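Local atomic coordinates of RNA-directed RNA polymerase (Infectious pancreatic necrosis virus, PDB entry 3ZED), a protein that probably replicates and transcribes the viral genome as an RNA-dependent RNA polymerase, found both free and covalently attached to the genomic RNA. Residues E605-R617 / A631-E643. Numbering follows the deposited sequence.
Sequences EIAYQIVRYEAIR and AKHMSLDKRKRLE
Y613 enters the facing helix as a knob among A631, M634, S635 and K638. M634 CB stands 3.6 Å from the Y613 ring centroid, 6° off the normal, a CH-pi contact, while the bent methionine chain brings M634 SD obliquely to the phenol end, 3.9 Å from Y613 OH. R612 CD lies over the rim of the opposite face, and D124 accepts a hydrogen bond from the phenol. K638 returns the interlock, sitting among I606, Q609, I610 and Y613. Beside these knobs the E614 carboxylate gathers three donors from the two helices. S635 OG donates to E614 OE1 at 2.7 Å from above the carboxylate plane; R617 NH1 reaches the syn lone pair of E614 OE1 at 2.7 Å. R639 NH2 forms a salt bridge to E614 OE2 at 3.0 Å, its guanidinium turned 77° from the carboxylate, with I610 CG2 over one face. K632 CB lies over the R617 guanidinium. Further out, L675 N also binds E614 OE2, L671 O takes R639 NH2, and E628 pairs with R617. At the far end L642 CD1 meets I606 CG2 at 3.8 Å. Antiparallel at 157° with axes 8.6 Å apart, these are the arms of a knobs-into-holes helical hairpin in the polymerase thumb.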
ATOM      1  N   GLU B 605      -2.112 -20.298  20.591  1.00 73.72           N
ATOM      2  CA  GLU B 605      -0.661 -20.353  20.439  1.00 73.36           C
ATOM      3  C   GLU B 605      -0.209 -21.695  19.886  1.00 77.69           C
ATOM      4  O   GLU B 605       0.723 -21.736  19.080  1.00 77.06           O
ATOM      5  CB  GLU B 605       0.042 -20.042  21.775  1.00 76.69           C
ATOM      6  CG  GLU B 605       1.557 -19.857  21.689  1.00 90.61           C
ATOM      7  CD  GLU B 605       2.098 -18.896  20.641  1.00108.83           C
ATOM      8  OE1 GLU B 605       1.576 -17.760  20.529  1.00 98.58           O
ATOM      9  OE2 GLU B 605       3.073 -19.276  19.953  1.00 98.77           O
ATOM     10  N   ILE B 606      -0.877 -22.788  20.285  1.00 75.12           N
ATOM     11  CA  ILE B 606      -0.527 -24.119  19.786  1.00 74.41           C
ATOM     12  C   ILE B 606      -1.142 -24.320  18.376  1.00 72.14           C
ATOM     13  O   ILE B 606      -0.589 -25.073  17.568  1.00 69.89           O
ATOM     14  CB  ILE B 606      -0.874 -25.250  20.802  1.00 80.42           C
ATOM     15  CG1 ILE B 606      -0.333 -26.647  20.367  1.00 81.69           C
ATOM     16  CG2 ILE B 606      -2.355 -25.279  21.172  1.00 82.20           C
ATOM     17  CD1 ILE B 606       1.228 -26.715  19.965  1.00 91.39           C
ATOM     18  N   ALA B 607      -2.247 -23.607  18.076  1.00 65.74           N
ATOM     19  CA  ALA B 607      -2.875 -23.624  16.755  1.00 63.31           C
ATOM     20  C   ALA B 607      -1.971 -22.884  15.760  1.00 63.80           C
ATOM     21  O   ALA B 607      -1.767 -23.372  14.643  1.00 61.67           O
ATOM     22  CB  ALA B 607      -4.257 -22.985  16.810  1.00 64.22           C
ATOM     23  N   TYR B 608      -1.387 -21.728  16.196  1.00 58.85           N
ATOM     24  CA  TYR B 608      -0.465 -20.907  15.403  1.00 56.27           C
ATOM     25  C   TYR B 608       0.741 -21.755  14.969  1.00 58.84           C
ATOM     26  O   TYR B 608       1.199 -21.611  13.841  1.00 58.48           O
ATOM     27  CB  TYR B 608      -0.004 -19.638  16.182  1.00 57.21           C
ATOM     28  CG  TYR B 608       1.311 -19.085  15.670  1.00 56.41           C
ATOM     29  CD1 TYR B 608       1.351 -18.250  14.556  1.00 56.76           C
ATOM     30  CD2 TYR B 608       2.523 -19.499  16.219  1.00 56.96           C
ATOM     31  CE1 TYR B 608       2.561 -17.823  14.018  1.00 57.81           C
ATOM     32  CE2 TYR B 608       3.739 -19.101  15.674  1.00 56.60           C
ATOM     33  CZ  TYR B 608       3.754 -18.256  14.579  1.00 64.73           C
ATOM     34  OH  TYR B 608       4.960 -17.857  14.054  1.00 67.20           O
ATOM     35  N   GLN B 609       1.247 -22.619  15.867  1.00 55.74           N
ATOM     36  CA  GLN B 609       2.379 -23.519  15.631  1.00 55.39           C
ATOM     37  C   GLN B 609       2.113 -24.437  14.446  1.00 58.64           C
ATOM     38  O   GLN B 609       2.990 -24.601  13.594  1.00 59.98           O
ATOM     39  CB  GLN B 609       2.672 -24.359  16.891  1.00 58.06           C
ATOM     40  CG  GLN B 609       3.271 -23.554  18.049  1.00 72.36           C
ATOM     41  CD  GLN B 609       4.651 -23.001  17.743  1.00 80.55           C
ATOM     42  OE1 GLN B 609       5.572 -23.724  17.324  1.00 67.76           O
ATOM     43  NE2 GLN B 609       4.817 -21.702  17.949  1.00 76.26           N
ATOM     44  N   ILE B 610       0.898 -25.006  14.372  1.00 51.97           N
ATOM     45  CA  ILE B 610       0.481 -25.864  13.258  1.00 48.90           C
ATOM     46  C   ILE B 610       0.362 -25.003  11.979  1.00 50.51           C
ATOM     47  O   ILE B 610       0.849 -25.423  10.924  1.00 50.89           O
ATOM     48  CB  ILE B 610      -0.843 -26.601  13.586  1.00 51.19           C
ATOM     49  CG1 ILE B 610      -0.647 -27.573  14.787  1.00 52.66           C
ATOM     50  CG2 ILE B 610      -1.417 -27.313  12.339  1.00 47.94           C
ATOM     51  CD1 ILE B 610      -1.892 -27.910  15.557  1.00 55.78           C
ATOM     52  N   VAL B 611      -0.297 -23.823  12.083  1.00 44.16           N
ATOM     53  CA  VAL B 611      -0.510 -22.882  10.979  1.00 43.38           C
ATOM     54  C   VAL B 611       0.852 -22.508  10.317  1.00 47.94           C
ATOM     55  O   VAL B 611       0.970 -22.580   9.102  1.00 47.67           O
ATOM     56  CB  VAL B 611      -1.316 -21.631  11.440  1.00 46.67           C
ATOM     57  CG1 VAL B 611      -1.321 -20.527  10.376  1.00 44.50           C
ATOM     58  CG2 VAL B 611      -2.755 -22.010  11.804  1.00 47.23           C
ATOM     59  N   ARG B 612       1.857 -22.146  11.119  1.00 46.48           N
ATOM     60  CA  ARG B 612       3.200 -21.757  10.669  1.00 46.23           C
ATOM     61  C   ARG B 612       3.818 -22.805   9.720  1.00 44.93           C
ATOM     62  O   ARG B 612       4.275 -22.442   8.644  1.00 41.67           O
ATOM     63  CB  ARG B 612       4.109 -21.531  11.889  1.00 50.97           C
ATOM     64  CG  ARG B 612       5.593 -21.388  11.560  1.00 60.39           C
ATOM     65  CD  ARG B 612       6.448 -21.821  12.733  1.00 66.00           C
ATOM     66  NE  ARG B 612       6.478 -20.793  13.769  1.00 65.39           N
ATOM     67  CZ  ARG B 612       7.232 -20.853  14.854  1.00 74.45           C
ATOM     68  NH1 ARG B 612       8.026 -21.898  15.062  1.00 58.94           N
ATOM     69  NH2 ARG B 612       7.215 -19.863  15.732  1.00 66.48           N
ATOM     70  N   TYR B 613       3.815 -24.090  10.117  1.00 41.89           N
ATOM     71  CA  TYR B 613       4.376 -25.175   9.314  1.00 41.28           C
ATOM     72  C   TYR B 613       3.486 -25.541   8.119  1.00 45.19           C
ATOM     73  O   TYR B 613       4.027 -25.873   7.081  1.00 45.16           O
ATOM     74  CB  TYR B 613       4.676 -26.396  10.186  1.00 43.80           C
ATOM     75  CG  TYR B 613       5.779 -26.093  11.175  1.00 47.04           C
ATOM     76  CD1 TYR B 613       7.059 -25.745  10.738  1.00 48.43           C
ATOM     77  CD2 TYR B 613       5.521 -26.047  12.543  1.00 48.98           C
ATOM     78  CE1 TYR B 613       8.060 -25.391  11.638  1.00 49.31           C
ATOM     79  CE2 TYR B 613       6.515 -25.681  13.453  1.00 50.37           C
ATOM     80  CZ  TYR B 613       7.782 -25.353  12.995  1.00 56.38           C
ATOM     81  OH  TYR B 613       8.793 -25.063  13.875  1.00 57.05           O
ATOM     82  N   GLU B 614       2.154 -25.416   8.222  1.00 40.97           N
ATOM     83  CA  GLU B 614       1.266 -25.690   7.098  1.00 40.48           C
ATOM     84  C   GLU B 614       1.353 -24.586   6.037  1.00 42.50           C
ATOM     85  O   GLU B 614       1.397 -24.901   4.849  1.00 41.78           O
ATOM     86  CB  GLU B 614      -0.197 -25.862   7.562  1.00 43.01           C
ATOM     87  CG  GLU B 614      -0.481 -27.115   8.381  1.00 48.67           C
ATOM     88  CD  GLU B 614      -0.321 -28.441   7.662  1.00 62.30           C
ATOM     89  OE1 GLU B 614       0.829 -28.895   7.481  1.00 53.42           O
ATOM     90  OE2 GLU B 614      -1.352 -29.048   7.310  1.00 67.68           O
ATOM     91  N   ALA B 615       1.397 -23.297   6.460  1.00 38.52           N
ATOM     92  CA  ALA B 615       1.462 -22.152   5.548  1.00 36.27           C
ATOM     93  C   ALA B 615       2.774 -22.124   4.779  1.00 38.24           C
ATOM     94  O   ALA B 615       2.735 -21.912   3.570  1.00 37.31           O
ATOM     95  CB  ALA B 615       1.252 -20.847   6.292  1.00 37.03           C
ATOM     96  N   ILE B 616       3.917 -22.415   5.434  1.00 35.53           N
ATOM     97  CA  ILE B 616       5.215 -22.455   4.750  1.00 35.59           C
ATOM     98  C   ILE B 616       5.194 -23.578   3.643  1.00 38.21           C
ATOM     99  O   ILE B 616       5.733 -23.377   2.547  1.00 35.10           O
ATOM    100  CB  ILE B 616       6.441 -22.535   5.709  1.00 39.17           C
ATOM    101  CG1 ILE B 616       7.723 -22.035   5.021  1.00 40.32           C
ATOM    102  CG2 ILE B 616       6.662 -23.915   6.323  1.00 40.74           C
ATOM    103  CD1 ILE B 616       7.866 -20.482   4.899  1.00 45.92           C
ATOM    104  N   ARG B 617       4.493 -24.692   3.908  1.00 35.90           N
ATOM    105  CA  ARG B 617       4.333 -25.774   2.935  1.00 36.07           C
ATOM    106  C   ARG B 617       3.443 -25.311   1.770  1.00 38.28           C
ATOM    107  O   ARG B 617       3.849 -25.451   0.621  1.00 37.35           O
ATOM    108  CB  ARG B 617       3.739 -27.022   3.599  1.00 36.93           C
ATOM    109  CG  ARG B 617       4.655 -27.688   4.616  1.00 39.94           C
ATOM    110  CD  ARG B 617       3.911 -28.743   5.427  1.00 33.87           C
ATOM    111  NE  ARG B 617       3.633 -29.921   4.609  1.00 39.23           N
ATOM    112  CZ  ARG B 617       2.750 -30.866   4.911  1.00 51.59           C
ATOM    113  NH1 ARG B 617       2.016 -30.772   6.013  1.00 37.92           N
ATOM    114  NH2 ARG B 617       2.586 -31.904   4.113  1.00 39.52           N
ATOM    115  N   ALA B 631       9.070 -29.791   7.548  1.00 42.15           N
ATOM    116  CA  ALA B 631       7.846 -29.060   7.917  1.00 41.44           C
ATOM    117  C   ALA B 631       6.647 -30.008   8.128  1.00 46.00           C
ATOM    118  O   ALA B 631       5.891 -29.790   9.077  1.00 44.97           O
ATOM    119  CB  ALA B 631       7.500 -28.001   6.879  1.00 40.25           C
ATOM    120  N   LYS B 632       6.471 -31.042   7.261  1.00 43.48           N
ATOM    121  CA  LYS B 632       5.383 -32.030   7.401  1.00 44.58           C
ATOM    122  C   LYS B 632       5.510 -32.715   8.766  1.00 50.48           C
ATOM    123  O   LYS B 632       4.529 -32.803   9.504  1.00 50.36           O
ATOM    124  CB  LYS B 632       5.394 -33.076   6.260  1.00 45.63           C
ATOM    125  CG  LYS B 632       4.280 -34.124   6.337  1.00 46.13           C
ATOM    126  CD  LYS B 632       4.371 -35.152   5.203  1.00 53.87           C
ATOM    127  CE  LYS B 632       3.071 -35.920   5.033  1.00 82.16           C
ATOM    128  NZ  LYS B 632       3.052 -36.834   3.839  1.00 94.17           N
ATOM    129  N   HIS B 633       6.740 -33.143   9.106  1.00 48.80           N
ATOM    130  CA  HIS B 633       7.055 -33.777  10.381  1.00 50.67           C
ATOM    131  C   HIS B 633       6.682 -32.860  11.550  1.00 55.67           C
ATOM    132  O   HIS B 633       6.008 -33.293  12.477  1.00 55.72           O
ATOM    133  CB  HIS B 633       8.543 -34.153  10.456  1.00 51.99           C
ATOM    134  CG  HIS B 633       8.921 -34.744  11.779  1.00 57.03           C
ATOM    135  ND1 HIS B 633       9.467 -33.968  12.783  1.00 59.44           N
ATOM    136  CD2 HIS B 633       8.743 -36.000  12.248  1.00 59.76           C
ATOM    137  CE1 HIS B 633       9.658 -34.792  13.807  1.00 60.07           C
ATOM    138  NE2 HIS B 633       9.225 -36.016  13.535  1.00 60.60           N
ATOM    139  N   MET B 634       7.089 -31.589  11.478  1.00 53.09           N
ATOM    140  CA  MET B 634       6.800 -30.575  12.488  1.00 53.59           C
ATOM    141  C   MET B 634       5.296 -30.351  12.627  1.00 57.47           C
ATOM    142  O   MET B 634       4.801 -30.263  13.746  1.00 57.29           O
ATOM    143  CB  MET B 634       7.504 -29.260  12.149  1.00 55.28           C
ATOM    144  CG  MET B 634       8.983 -29.292  12.427  1.00 60.86           C
ATOM    145  SD  MET B 634       9.353 -28.906  14.151  1.00 68.21           S
ATOM    146  CE  MET B 634       9.420 -30.516  14.857  1.00 66.76           C
ATOM    147  N   SER B 635       4.578 -30.284  11.493  1.00 53.40           N
ATOM    148  CA  SER B 635       3.135 -30.068  11.444  1.00 53.24           C
ATOM    149  C   SER B 635       2.362 -31.243  12.074  1.00 58.59           C
ATOM    150  O   SER B 635       1.417 -31.006  12.829  1.00 57.34           O
ATOM    151  CB  SER B 635       2.685 -29.850  10.006  1.00 54.01           C
ATOM    152  OG  SER B 635       1.283 -30.027   9.903  1.00 68.24           O
ATOM    153  N   LEU B 636       2.763 -32.493  11.775  1.00 57.91           N
ATOM    154  CA  LEU B 636       2.089 -33.678  12.309  1.00 60.26           C
ATOM    155  C   LEU B 636       2.442 -33.888  13.793  1.00 67.82           C
ATOM    156  O   LEU B 636       1.557 -34.247  14.571  1.00 68.24           O
ATOM    157  CB  LEU B 636       2.396 -34.934  11.471  1.00 60.82           C
ATOM    158  CG  LEU B 636       1.829 -34.964  10.024  1.00 65.11           C
ATOM    159  CD1 LEU B 636       2.334 -36.181   9.255  1.00 65.61           C
ATOM    160  CD2 LEU B 636       0.298 -34.972  10.007  1.00 67.83           C
ATOM    161  N   ASP B 637       3.703 -33.603  14.195  1.00 66.40           N
ATOM    162  CA  ASP B 637       4.139 -33.706  15.589  1.00 68.73           C
ATOM    163  C   ASP B 637       3.401 -32.677  16.462  1.00 74.11           C
ATOM    164  O   ASP B 637       3.004 -33.019  17.575  1.00 75.95           O
ATOM    165  CB  ASP B 637       5.662 -33.538  15.717  1.00 70.95           C
ATOM    166  CG  ASP B 637       6.225 -33.883  17.087  1.00 84.37           C
ATOM    167  OD1 ASP B 637       6.204 -35.083  17.456  1.00 86.24           O
ATOM    168  OD2 ASP B 637       6.732 -32.962  17.771  1.00 88.98           O
ATOM    169  N   LYS B 638       3.192 -31.442  15.951  1.00 69.70           N
ATOM    170  CA  LYS B 638       2.457 -30.383  16.653  1.00 69.86           C
ATOM    171  C   LYS B 638       0.981 -30.762  16.791  1.00 75.88           C
ATOM    172  O   LYS B 638       0.373 -30.461  17.819  1.00 78.30           O
ATOM    173  CB  LYS B 638       2.580 -29.019  15.939  1.00 70.59           C
ATOM    174  CG  LYS B 638       3.974 -28.370  15.934  1.00 79.31           C
ATOM    175  CD  LYS B 638       4.403 -27.761  17.257  1.00 85.27           C
ATOM    176  CE  LYS B 638       5.882 -27.481  17.235  1.00 88.15           C
ATOM    177  NZ  LYS B 638       6.493 -27.655  18.577  1.00 96.49           N
ATOM    178  N   ARG B 639       0.410 -31.416  15.756  1.00 70.82           N
ATOM    179  CA  ARG B 639      -0.976 -31.880  15.735  1.00 71.01           C
ATOM    180  C   ARG B 639      -1.177 -33.031  16.727  1.00 80.23           C
ATOM    181  O   ARG B 639      -2.247 -33.137  17.330  1.00 81.50           O
ATOM    182  CB  ARG B 639      -1.373 -32.327  14.324  1.00 66.45           C
ATOM    183  CG  ARG B 639      -1.712 -31.196  13.365  1.00 59.42           C
ATOM    184  CD  ARG B 639      -2.185 -31.781  12.049  1.00 53.86           C
ATOM    185  NE  ARG B 639      -2.229 -30.782  10.981  1.00 50.37           N
ATOM    186  CZ  ARG B 639      -3.279 -30.020  10.702  1.00 58.29           C
ATOM    187  NH1 ARG B 639      -4.401 -30.138  11.404  1.00 51.38           N
ATOM    188  NH2 ARG B 639      -3.219 -29.142   9.718  1.00 44.65           N
ATOM    189  N   LYS B 640      -0.147 -33.895  16.882  1.00 79.20           N
ATOM    190  CA  LYS B 640      -0.148 -35.034  17.803  1.00 81.95           C
ATOM    191  C   LYS B 640      -0.073 -34.541  19.264  1.00 90.80           C
ATOM    192  O   LYS B 640      -0.723 -35.122  20.134  1.00 91.75           O
ATOM    193  CB  LYS B 640       1.011 -36.001  17.488  1.00 83.70           C
ATOM    194  N   ARG B 641       0.700 -33.454  19.517  1.00 89.30           N
ATOM    195  CA  ARG B 641       0.860 -32.821  20.835  1.00 91.26           C
ATOM    196  C   ARG B 641      -0.469 -32.211  21.298  1.00 98.69           C
ATOM    197  O   ARG B 641      -0.764 -32.216  22.493  1.00100.99           O
ATOM    198  CB  ARG B 641       1.962 -31.745  20.806  1.00 89.97           C
ATOM    199  N   LEU B 642      -1.264 -31.711  20.335  1.00 94.75           N
ATOM    200  CA  LEU B 642      -2.581 -31.097  20.509  1.00 94.94           C
ATOM    201  C   LEU B 642      -3.642 -32.131  20.946  1.00102.56           C
ATOM    202  O   LEU B 642      -4.541 -31.793  21.717  1.00103.28           O
ATOM    203  CB  LEU B 642      -2.971 -30.460  19.174  1.00 92.62           C
ATOM    204  CG  LEU B 642      -4.109 -29.493  19.205  1.00 96.37           C
ATOM    205  CD1 LEU B 642      -3.609 -28.107  18.992  1.00 95.27           C
ATOM    206  CD2 LEU B 642      -5.144 -29.876  18.184  1.00 97.52           C
ATOM    207  N   GLU B 643      -3.541 -33.373  20.428  1.00101.21           N
ATOM    208  CA  GLU B 643      -4.404 -34.524  20.726  1.00103.32           C
ATOM    209  C   GLU B 643      -4.138 -35.025  22.170  1.00111.51           C
ATOM    210  O   GLU B 643      -5.075 -35.417  22.879  1.00113.03           O
ATOM    211  CB  GLU B 643      -4.150 -35.649  19.700  1.00104.13           C
ATOM    212  CG  GLU B 643      -5.113 -36.823  19.803  1.00117.50           C
ATOM    213  CD  GLU B 643      -4.637 -38.096  19.132  1.00140.88           C
ATOM    214  OE1 GLU B 643      -4.790 -38.193  17.893  1.00140.21           O
ATOM    215  OE2 GLU B 643      -4.130 -38.999  19.838  1.00130.27           O
TER